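Local coordinates for conjugal transfer protein-like C-terminal domain-containing protein (Enterococcus faecalis, PDB 4EC6), which is of undetermined function but resembles VirB8 type IV secretion proteins and probably takes part in conjugative transfer of plasmid pIP501, at residues A[119-124]-A[134-139]. Sequence-based numbering, arbitrary orientation.
Sequences VEYLLN and QKITFE
Val119 sets its CG2 methyl over one face of the Phe138 ring, 3.7 Å from the ring centroid. Phe138 CG stands between its own backbone N and carbonyl carbon (chi1 59°), which brings the ring close to Val119. The rings of Tyr121 and Phe138 meet rim to rim, with planes 5° apart and Tyr121 CE2 3.9 Å from Phe138 CZ. On this face, Ile136 CG2 touches both Tyr121 CB and Leu123 CD1, at 3.8 Å each. On the face of Glu120, Leu122, Lys135 and Thr137, Lys135 bends at chi2 and chi3 to bring NZ 3.4 Å from Glu120 OE1, a salt bridge whose hydrogen bond is weak. A water joins Glu120 OE2 to Thr137 OG1. Strands 117-126 and 131-142 form the central antiparallel hairpin of this C-terminal, NTF2-like domain, which resembles VirB8 proteins. Val119, Tyr121 and Leu123 pair with Phe138, Ile136 and Gln134 through reciprocal backbone hydrogen bonds. The shortest is Leu123 N to Gln134 O, 2.7 Å. Helix 54-68 packs on the Val119, Tyr121 and Ile136 face; its Phe64 meets Phe138, and Asp58 O accepts a hydrogen bond from Tyr121 OH. Lys56 of the second subunit makes a long, weak ion pair with Glu120 OE1.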
ATOM      1  N   VAL A 119      16.428   0.303   3.052  1.00 15.59           N
ATOM      2  CA  VAL A 119      14.991   0.589   2.965  1.00 14.90           C
ATOM      3  C   VAL A 119      14.417   0.940   4.329  1.00 14.78           C
ATOM      4  O   VAL A 119      14.842   0.422   5.347  1.00 16.19           O
ATOM      5  CB  VAL A 119      14.175  -0.557   2.286  1.00 14.67           C
ATOM      6  CG1 VAL A 119      14.820  -0.980   1.000  1.00 15.06           C
ATOM      7  CG2 VAL A 119      14.065  -1.790   3.158  1.00 14.62           C
ATOM      8  N   GLU A 120      13.423   1.798   4.367  1.00 15.23           N
ATOM      9  CA  GLU A 120      12.723   2.070   5.631  1.00 14.43           C
ATOM     10  C   GLU A 120      11.249   1.856   5.505  1.00 13.44           C
ATOM     11  O   GLU A 120      10.676   2.095   4.437  1.00 12.78           O
ATOM     12  CB  GLU A 120      12.940   3.506   6.052  1.00 15.77           C
ATOM     13  CG  GLU A 120      14.406   3.896   6.084  1.00 17.62           C
ATOM     14  CD  GLU A 120      14.615   5.334   6.495  1.00 18.06           C
ATOM     15  OE1 GLU A 120      13.644   6.083   6.618  1.00 18.93           O
ATOM     16  OE2 GLU A 120      15.762   5.738   6.693  1.00 19.92           O
ATOM     17  N   TYR A 121      10.632   1.422   6.609  1.00 12.82           N
ATOM     18  CA  TYR A 121       9.179   1.353   6.742  1.00 12.08           C
ATOM     19  C   TYR A 121       8.713   1.996   8.039  1.00 13.09           C
ATOM     20  O   TYR A 121       9.406   1.957   9.064  1.00 13.41           O
ATOM     21  CB  TYR A 121       8.691  -0.086   6.689  1.00 10.89           C
ATOM     22  CG  TYR A 121       9.062  -0.848   5.431  1.00 10.20           C
ATOM     23  CD1 TYR A 121       8.089  -1.188   4.487  1.00 10.04           C
ATOM     24  CD2 TYR A 121      10.375  -1.240   5.183  1.00  9.90           C
ATOM     25  CE1 TYR A 121       8.405  -1.861   3.322  1.00  9.43           C
ATOM     26  CE2 TYR A 121      10.710  -1.937   4.027  1.00  9.91           C
ATOM     27  CZ  TYR A 121       9.707  -2.240   3.103  1.00  9.75           C
ATOM     28  OH  TYR A 121      10.037  -2.905   1.964  1.00  9.68           O
ATOM     29  N   LEU A 122       7.514   2.568   8.013  1.00 13.88           N
ATOM     30  CA  LEU A 122       6.846   2.982   9.250  1.00 14.27           C
ATOM     31  C   LEU A 122       5.882   1.897   9.669  1.00 15.00           C
ATOM     32  O   LEU A 122       5.118   1.422   8.848  1.00 16.08           O
ATOM     33  CB  LEU A 122       6.069   4.284   9.060  1.00 13.41           C
ATOM     34  CG  LEU A 122       6.945   5.483   8.846  1.00 14.38           C
ATOM     35  CD1 LEU A 122       6.104   6.684   9.246  1.00 14.67           C
ATOM     36  CD2 LEU A 122       8.258   5.440   9.659  1.00 13.54           C
ATOM     37  N   LEU A 123       5.893   1.520  10.943  1.00 15.49           N
ATOM     38  CA  LEU A 123       5.061   0.445  11.428  1.00 16.26           C
ATOM     39  C   LEU A 123       4.198   0.909  12.591  1.00 17.47           C
ATOM     40  O   LEU A 123       4.585   1.788  13.370  1.00 17.45           O
ATOM     41  CB  LEU A 123       5.952  -0.696  11.906  1.00 15.68           C
ATOM     42  CG  LEU A 123       7.141  -1.162  11.075  1.00 15.29           C
ATOM     43  CD1 LEU A 123       7.980  -2.203  11.797  1.00 14.54           C
ATOM     44  CD2 LEU A 123       6.630  -1.772   9.781  1.00 15.41           C
ATOM     45  N   ASN A 124       3.027   0.331  12.709  1.00 19.14           N
ATOM     46  CA  ASN A 124       2.331   0.387  13.970  1.00 22.07           C
ATOM     47  C   ASN A 124       2.564  -0.993  14.548  1.00 23.14           C
ATOM     48  O   ASN A 124       2.090  -1.997  13.971  1.00 22.66           O
ATOM     49  CB  ASN A 124       0.826   0.604  13.801  1.00 23.57           C
ATOM     50  CG  ASN A 124       0.460   2.020  13.333  1.00 26.36           C
ATOM     51  OD1 ASN A 124       1.119   3.020  13.680  1.00 26.70           O
ATOM     52  ND2 ASN A 124      -0.643   2.115  12.554  1.00 27.08           N
ATOM     53  N   GLN A 134       6.607   2.914  14.962  1.00 23.85           N
ATOM     54  CA  GLN A 134       8.034   2.668  14.862  1.00 24.34           C
ATOM     55  C   GLN A 134       8.516   2.776  13.421  1.00 21.84           C
ATOM     56  O   GLN A 134       7.743   2.682  12.479  1.00 21.28           O
ATOM     57  CB  GLN A 134       8.414   1.302  15.480  1.00 26.70           C
ATOM     58  CG  GLN A 134       8.243   1.292  16.995  1.00 29.72           C
ATOM     59  CD  GLN A 134       9.174   0.331  17.709  1.00 32.48           C
ATOM     60  OE1 GLN A 134       8.882  -0.868  17.862  1.00 37.89           O
ATOM     61  NE2 GLN A 134      10.273   0.861  18.216  1.00 31.62           N
ATOM     62  N   LYS A 135       9.802   3.041  13.273  1.00 19.94           N
ATOM     63  CA  LYS A 135      10.492   2.896  12.009  1.00 17.79           C
ATOM     64  C   LYS A 135      11.452   1.686  12.034  1.00 15.83           C
ATOM     65  O   LYS A 135      12.064   1.377  13.053  1.00 14.55           O
ATOM     66  CB  LYS A 135      11.234   4.165  11.660  1.00 18.15           C
ATOM     67  CG  LYS A 135      12.247   3.954  10.578  1.00 19.84           C
ATOM     68  CD  LYS A 135      12.363   5.209   9.762  1.00 23.20           C
ATOM     69  CE  LYS A 135      13.364   6.173  10.344  1.00 24.57           C
ATOM     70  NZ  LYS A 135      13.153   7.477   9.626  1.00 26.67           N
ATOM     71  N   ILE A 136      11.504   0.982  10.915  1.00 14.15           N
ATOM     72  CA  ILE A 136      12.403  -0.125  10.733  1.00 13.67           C
ATOM     73  C   ILE A 136      13.237   0.110   9.464  1.00 14.31           C
ATOM     74  O   ILE A 136      12.704   0.485   8.430  1.00 12.54           O
ATOM     75  CB  ILE A 136      11.644  -1.459  10.684  1.00 12.59           C
ATOM     76  CG1 ILE A 136      12.632  -2.578  10.906  1.00 11.90           C
ATOM     77  CG2 ILE A 136      10.849  -1.633   9.390  1.00 12.36           C
ATOM     78  CD1 ILE A 136      11.972  -3.900  11.151  1.00 11.64           C
ATOM     79  N   THR A 137      14.550  -0.098   9.611  1.00 15.61           N
ATOM     80  CA  THR A 137      15.557   0.097   8.588  1.00 16.04           C
ATOM     81  C   THR A 137      16.357  -1.228   8.434  1.00 15.71           C
ATOM     82  O   THR A 137      16.662  -1.916   9.400  1.00 15.90           O
ATOM     83  CB  THR A 137      16.489   1.222   9.046  1.00 17.91           C
ATOM     84  OG1 THR A 137      15.675   2.275   9.533  1.00 21.56           O
ATOM     85  CG2 THR A 137      17.337   1.792   7.920  1.00 17.89           C
ATOM     86  N   PHE A 138      16.645  -1.604   7.204  1.00 14.42           N
ATOM     87  CA  PHE A 138      17.507  -2.725   6.917  1.00 13.65           C
ATOM     88  C   PHE A 138      18.007  -2.614   5.471  1.00 14.94           C
ATOM     89  O   PHE A 138      17.425  -1.911   4.654  1.00 14.70           O
ATOM     90  CB  PHE A 138      16.808  -4.041   7.184  1.00 11.85           C
ATOM     91  CG  PHE A 138      15.549  -4.264   6.394  1.00 10.88           C
ATOM     92  CD1 PHE A 138      15.589  -4.940   5.165  1.00 10.58           C
ATOM     93  CD2 PHE A 138      14.298  -3.885   6.903  1.00 10.26           C
ATOM     94  CE1 PHE A 138      14.427  -5.186   4.451  1.00 10.39           C
ATOM     95  CE2 PHE A 138      13.124  -4.147   6.175  1.00 10.39           C
ATOM     96  CZ  PHE A 138      13.181  -4.791   4.955  1.00 10.01           C
ATOM     97  N   GLU A 139      19.094  -3.280   5.146  1.00 17.39           N
ATOM     98  CA  GLU A 139      19.558  -3.252   3.745  1.00 19.94           C
ATOM     99  C   GLU A 139      19.176  -4.480   2.932  1.00 19.28           C
ATOM    100  O   GLU A 139      18.876  -5.518   3.473  1.00 19.59           O
ATOM    101  CB  GLU A 139      21.035  -2.950   3.686  1.00 20.31           C
ATOM    102  CG  GLU A 139      21.281  -1.695   4.455  1.00 22.52           C
ATOM    103  CD  GLU A 139      22.745  -1.380   4.594  1.00 28.26           C
ATOM    104  OE1 GLU A 139      23.562  -1.916   3.777  1.00 30.43           O
ATOM    105  OE2 GLU A 139      23.066  -0.597   5.539  1.00 28.78           O
TER
HETATM  106  O   HOH W   1      17.038   5.100   9.231  1.00 27.05           O